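Local coordinates for putative carboxynorspermidine decarboxylase protein (Sinorhizobium meliloti, PDB 3MT1), which probably catalyses the pyridoxal 5'-phosphate-dependent decarboxylation of carboxynorspermidine and carboxyspermidine to norspermidine and spermidine in polyamine biosynthesis, at residues S58-V63 / V90-K95; L118-Q123 / P147-V152. All coordinates share one frame; numbering follows the deposited sequence.

Both contacts belong to the eight-stranded parallel barrel but hold different elements of it. Contact 1 sets the start of helix 60-70 against the end of helix 83-92, two neighbouring outer helices, and is partly buried, its centre about 17 Å from that of the chain. Contact 2 joins aliphatic side chains of strand 115-119 and its extension to helix 146-150; its touching residues are all buried, although its centre lies farther out, about 26 Å from that of the chain. No hydrogen bond crosses either interface. Contact 1 brings an imidazole beside aliphatic groups and has polar networks and the second subunit around it; contact 2 is purely aliphatic, and no other chain touches its segments.

Contact 1. Residues S58-V63 / V90-K95; sequences SSLFEV and VSHADK
H92 and V63 make the main meeting here, the first turn of helix 60-70 facing the last turn of helix 83-92. Along 90-95, H92 is the first residue to reach the other segment. Its CB sits over the fork of V63, equally far from the two methyls, with V63 CG1 and V63 CG2 each 4.0 Å from H92 CB. V63 CG2 lies anti to the backbone N and CG1 between N and the carbonyl carbon (chi1 83°), which turns both methyls to the histidine. The H92 ring, its CG anti to the carbonyl carbon (chi1 -67°), has a leucine methyl at its edge, near the ring plane: L60 CD1 lies 4.4 Å from H92 CD2. H92 NE2 makes a weak hydrogen bond to E88 OE2, and H92 O is hydrogen-bonded to T74 OG1. A93 follows; its CB is 4.2 Å from V63 CG2, extending the apolar patch. D94 then forms a salt bridge with R67, and K95, entering strand 95-98, another with E73. On the other segment, S59 caps helix 60-70: S59 OG accepts from E62 N at 3.1 Å, with an N-H...O angle of 156°. The same hydroxyl is hydrogen-bonded to N333 O of the second subunit, so this helix start also borders the dimer interface. Packing of successive outer helices over strand 73-77 is characteristic of the beta/alpha barrel of the class-II Orn/Lys/Arg decarboxylase family.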
loop_
_atom_site.group_PDB
_atom_site.type_symbol
_atom_site.label_atom_id
_atom_site.label_comp_id
_atom_site.label_asym_id
_atom_site.label_seq_id
_atom_site.Cartn_x
_atom_site.Cartn_y
_atom_site.Cartn_z
ATOM N N SER B 58 7.268 -9.503 13.193
ATOM C CA SER B 58 8.140 -8.349 13.292
ATOM C C SER B 58 7.507 -7.120 13.892
ATOM O O SER B 58 8.001 -6.035 13.690
ATOM C CB SER B 58 8.745 -8.018 11.931
ATOM O OG SER B 58 7.770 -8.155 10.917
ATOM N N SER B 59 6.416 -7.288 14.628
ATOM C CA SER B 59 5.705 -6.173 15.244
ATOM C C SER B 59 4.844 -6.711 16.365
ATOM O O SER B 59 4.558 -7.911 16.425
ATOM C CB SER B 59 4.786 -5.498 14.240
ATOM O OG SER B 59 3.706 -6.342 13.866
ATOM N N LEU B 60 4.482 -5.825 17.279
ATOM C CA LEU B 60 3.500 -6.133 18.281
ATOM C C LEU B 60 2.264 -6.809 17.687
ATOM O O LEU B 60 1.927 -7.931 18.071
ATOM C CB LEU B 60 3.086 -4.885 19.077
ATOM C CG LEU B 60 1.927 -5.138 20.053
ATOM C CD1 LEU B 60 2.253 -6.338 20.941
ATOM C CD2 LEU B 60 1.576 -3.899 20.916
ATOM N N PHE B 61 1.586 -6.160 16.754
ATOM C CA PHE B 61 0.343 -6.749 16.307
ATOM C C PHE B 61 0.542 -8.148 15.732
ATOM O O PHE B 61 -0.277 -9.034 15.949
ATOM C CB PHE B 61 -0.360 -5.845 15.351
ATOM C CG PHE B 61 -0.949 -4.608 15.988
ATOM C CD1 PHE B 61 -0.944 -4.430 17.356
ATOM C CD2 PHE B 61 -1.561 -3.636 15.189
ATOM C CE1 PHE B 61 -1.490 -3.303 17.934
ATOM C CE2 PHE B 61 -2.159 -2.501 15.768
ATOM C CZ PHE B 61 -2.119 -2.333 17.150
ATOM N N GLU B 62 1.662 -8.372 15.063
ATOM C CA GLU B 62 1.899 -9.682 14.483
ATOM C C GLU B 62 2.129 -10.768 15.536
ATOM O O GLU B 62 1.494 -11.855 15.461
ATOM C CB GLU B 62 2.978 -9.661 13.401
ATOM C CG GLU B 62 2.444 -9.101 12.084
ATOM C CD GLU B 62 3.444 -9.145 10.859
ATOM O OE1 GLU B 62 4.678 -9.368 11.018
ATOM O OE2 GLU B 62 2.945 -8.951 9.711
ATOM N N VAL B 63 2.977 -10.475 16.526
ATOM C CA VAL B 63 3.153 -11.397 17.631
ATOM C C VAL B 63 1.856 -11.693 18.396
ATOM O O VAL B 63 1.580 -12.842 18.730
ATOM C CB VAL B 63 4.300 -11.002 18.598
ATOM C CG1 VAL B 63 3.856 -9.941 19.651
ATOM C CG2 VAL B 63 4.806 -12.259 19.311
ATOM N N VAL B 90 6.967 -9.278 25.004
ATOM C CA VAL B 90 7.540 -10.353 25.817
ATOM C C VAL B 90 6.486 -11.321 26.338
ATOM O O VAL B 90 6.698 -12.527 26.353
ATOM C CB VAL B 90 8.438 -9.827 26.975
ATOM C CG1 VAL B 90 8.720 -10.948 28.019
ATOM C CG2 VAL B 90 9.754 -9.297 26.405
ATOM N N SER B 91 5.340 -10.805 26.740
ATOM C CA SER B 91 4.297 -11.669 27.246
ATOM C C SER B 91 3.625 -12.541 26.192
ATOM O O SER B 91 3.000 -13.494 26.547
ATOM C CB SER B 91 3.244 -10.864 27.978
ATOM O OG SER B 91 2.576 -10.058 27.057
ATOM N N HIS B 92 3.751 -12.235 24.908
ATOM C CA HIS B 92 3.157 -13.097 23.860
ATOM C C HIS B 92 4.188 -14.079 23.313
ATOM O O HIS B 92 3.820 -15.138 22.845
ATOM C CB HIS B 92 2.580 -12.305 22.657
ATOM C CG HIS B 92 1.376 -11.465 22.972
ATOM N ND1 HIS B 92 0.168 -12.000 23.359
ATOM C CD2 HIS B 92 1.185 -10.125 22.911
ATOM C CE1 HIS B 92 -0.704 -11.023 23.558
ATOM N NE2 HIS B 92 -0.111 -9.874 23.292
ATOM N N ALA B 93 5.465 -13.721 23.379
ATOM C CA ALA B 93 6.510 -14.467 22.684
ATOM C C ALA B 93 7.134 -15.566 23.540
ATOM O O ALA B 93 7.242 -15.418 24.750
ATOM C CB ALA B 93 7.596 -13.510 22.191
ATOM N N ASP B 94 7.559 -16.656 22.906
ATOM C CA ASP B 94 8.400 -17.673 23.548
ATOM C C ASP B 94 9.873 -17.412 23.317
ATOM O O ASP B 94 10.717 -17.736 24.134
ATOM C CB ASP B 94 8.049 -19.038 22.989
ATOM C CG ASP B 94 6.656 -19.454 23.369
ATOM O OD1 ASP B 94 6.354 -19.411 24.580
ATOM O OD2 ASP B 94 5.859 -19.799 22.472
ATOM N N LYS B 95 10.175 -16.823 22.180
ATOM C CA LYS B 95 11.505 -16.397 21.875
ATOM C C LYS B 95 11.400 -14.967 21.391
ATOM O O LYS B 95 10.369 -14.552 20.806
ATOM C CB LYS B 95 12.136 -17.336 20.843
ATOM C CG LYS B 95 12.408 -18.715 21.463
ATOM C CD LYS B 95 13.231 -19.625 20.575
ATOM C CE LYS B 95 13.403 -21.042 21.133
ATOM N NZ LYS B 95 12.075 -21.737 21.217
#

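Contact 2. Residues L118-Q123 / P147-V152; sequences LRLNPQ and PKVERV
L118 points from strand 115-119 to V149 of helix 146-150. From L118 CB, the chain continues to CG anti to the backbone N (chi1 -178°), which carries the branch out from the strand. Beyond CG it divides: L118 CD2 faces both methyls of the valine, 4.3 Å from V149 CG1 and equally far from V149 CG2, whereas L118 CD1 is farther from them. V149 CG2 also reaches L120, whose end swings toward the helix and brings L120 CD1 to 4.4 Å from that methyl. One valine thus bridges two leucines spaced two residues apart, its CG2 shared by both, in loose van der Waals contact. All three residues are buried, and helix 170-190 covers L120 and V149, with F184 against L120 and L187 against V149. The short helix is tied to helix 170-190 by a salt bridge from E150 to R190, while V152 packs on I101 and L104 of helix 101-107. Backbone bonds from L118 and the following L120 to M160 make the link to neighbouring strand 158-160. Apolar residues on the outer side of a barrel strand, covered by the helix that follows it, are the hallmark of a beta/alpha barrel, here at its fifth strand.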
loop_
_atom_site.group_PDB
_atom_site.type_symbol
_atom_site.label_atom_id
_atom_site.label_comp_id
_atom_site.label_asym_id
_atom_site.label_seq_id
_atom_site.Cartn_x
_atom_site.Cartn_y
_atom_site.Cartn_z
ATOM N N LEU B 118 19.809 -13.268 19.033
ATOM C CA LEU B 118 20.454 -12.107 18.448
ATOM C C LEU B 118 20.550 -12.380 16.963
ATOM O O LEU B 118 20.869 -13.490 16.566
ATOM C CB LEU B 118 21.852 -11.911 19.071
ATOM C CG LEU B 118 22.686 -10.699 18.615
ATOM C CD1 LEU B 118 22.283 -9.422 19.360
ATOM C CD2 LEU B 118 24.186 -10.931 18.759
ATOM N N ARG B 119 20.259 -11.386 16.137
ATOM C CA ARG B 119 20.441 -11.561 14.701
ATOM C C ARG B 119 21.893 -11.399 14.287
ATOM O O ARG B 119 22.586 -10.468 14.710
ATOM C CB ARG B 119 19.602 -10.571 13.912
ATOM C CG ARG B 119 19.558 -10.911 12.452
ATOM C CD ARG B 119 18.781 -9.915 11.667
ATOM N NE ARG B 119 18.695 -10.324 10.269
ATOM C CZ ARG B 119 17.815 -9.841 9.399
ATOM N NH1 ARG B 119 16.924 -8.923 9.787
ATOM N NH2 ARG B 119 17.820 -10.285 8.147
ATOM N N LEU B 120 22.347 -12.303 13.435
ATOM C CA LEU B 120 23.699 -12.254 12.933
ATOM C C LEU B 120 23.653 -11.988 11.451
ATOM O O LEU B 120 22.820 -12.534 10.737
ATOM C CB LEU B 120 24.400 -13.575 13.220
ATOM C CG LEU B 120 25.339 -13.791 14.417
ATOM C CD1 LEU B 120 24.991 -13.009 15.664
ATOM C CD2 LEU B 120 25.386 -15.292 14.706
ATOM N N ASN B 121 24.542 -11.112 11.003
ATOM C CA ASN B 121 24.595 -10.684 9.614
ATOM C C ASN B 121 25.759 -11.400 8.963
ATOM O O ASN B 121 26.913 -11.157 9.332
ATOM C CB ASN B 121 24.789 -9.170 9.553
ATOM C CG ASN B 121 24.742 -8.607 8.127
ATOM O OD1 ASN B 121 24.717 -9.340 7.133
ATOM N ND2 ASN B 121 24.750 -7.278 8.033
ATOM N N PRO B 122 25.472 -12.319 8.024
ATOM C CA PRO B 122 26.597 -12.947 7.340
ATOM C C PRO B 122 27.343 -12.007 6.363
ATOM O O PRO B 122 28.580 -12.103 6.270
ATOM C CB PRO B 122 25.949 -14.130 6.614
ATOM C CG PRO B 122 24.694 -14.403 7.374
ATOM C CD PRO B 122 24.213 -13.047 7.778
ATOM N N GLN B 123 26.635 -11.095 5.686
ATOM C CA GLN B 123 27.255 -10.241 4.658
ATOM C C GLN B 123 28.618 -9.656 5.055
ATOM O O GLN B 123 28.727 -8.498 5.465
ATOM C CB GLN B 123 26.291 -9.138 4.209
ATOM N N PRO B 147 33.882 -10.751 18.176
ATOM C CA PRO B 147 34.325 -10.264 19.490
ATOM C C PRO B 147 33.282 -9.488 20.307
ATOM O O PRO B 147 33.173 -9.717 21.515
ATOM C CB PRO B 147 35.506 -9.356 19.138
ATOM C CG PRO B 147 36.094 -9.987 17.929
ATOM C CD PRO B 147 34.925 -10.531 17.149
ATOM N N LYS B 148 32.548 -8.573 19.668
ATOM C CA LYS B 148 31.491 -7.813 20.353
ATOM C C LYS B 148 30.356 -8.734 20.753
ATOM O O LYS B 148 29.771 -8.579 21.822
ATOM C CB LYS B 148 30.934 -6.676 19.486
ATOM C CG LYS B 148 31.744 -5.397 19.505
ATOM C CD LYS B 148 32.474 -5.176 18.183
ATOM C CE LYS B 148 31.666 -4.321 17.207
ATOM N NZ LYS B 148 31.789 -2.873 17.536
ATOM N N VAL B 149 30.041 -9.686 19.884
ATOM C CA VAL B 149 29.028 -10.687 20.195
ATOM C C VAL B 149 29.427 -11.388 21.507
ATOM O O VAL B 149 28.687 -11.370 22.500
ATOM C CB VAL B 149 28.872 -11.717 19.039
ATOM C CG1 VAL B 149 27.957 -12.867 19.443
ATOM C CG2 VAL B 149 28.387 -11.045 17.764
ATOM N N GLU B 150 30.633 -11.956 21.498
ATOM C CA GLU B 150 31.160 -12.739 22.593
ATOM C C GLU B 150 31.006 -12.113 23.975
ATOM O O GLU B 150 30.790 -12.827 24.966
ATOM C CB GLU B 150 32.622 -13.047 22.333
ATOM C CG GLU B 150 32.867 -14.384 21.668
ATOM C CD GLU B 150 33.989 -15.148 22.344
ATOM O OE1 GLU B 150 33.744 -15.751 23.422
ATOM O OE2 GLU B 150 35.112 -15.136 21.794
ATOM N N ARG B 151 31.115 -10.786 24.044
ATOM C CA ARG B 151 30.988 -10.080 25.319
ATOM C C ARG B 151 29.567 -10.194 25.899
ATOM O O ARG B 151 29.318 -9.891 27.072
ATOM C CB ARG B 151 31.423 -8.616 25.191
ATOM C CG ARG B 151 32.109 -8.114 26.456
ATOM C CD ARG B 151 32.276 -6.622 26.466
ATOM N NE ARG B 151 31.679 -6.023 27.662
ATOM C CZ ARG B 151 30.512 -5.372 27.668
ATOM N NH1 ARG B 151 30.038 -4.857 28.796
ATOM N NH2 ARG B 151 29.818 -5.228 26.545
ATOM N N VAL B 152 28.642 -10.668 25.078
ATOM C CA VAL B 152 27.255 -10.662 25.474
ATOM C C VAL B 152 26.585 -12.064 25.412
ATOM O O VAL B 152 25.370 -12.201 25.525
ATOM C CB VAL B 152 26.535 -9.537 24.722
ATOM C CG1 VAL B 152 26.042 -10.011 23.361
ATOM C CG2 VAL B 152 25.428 -8.966 25.567
#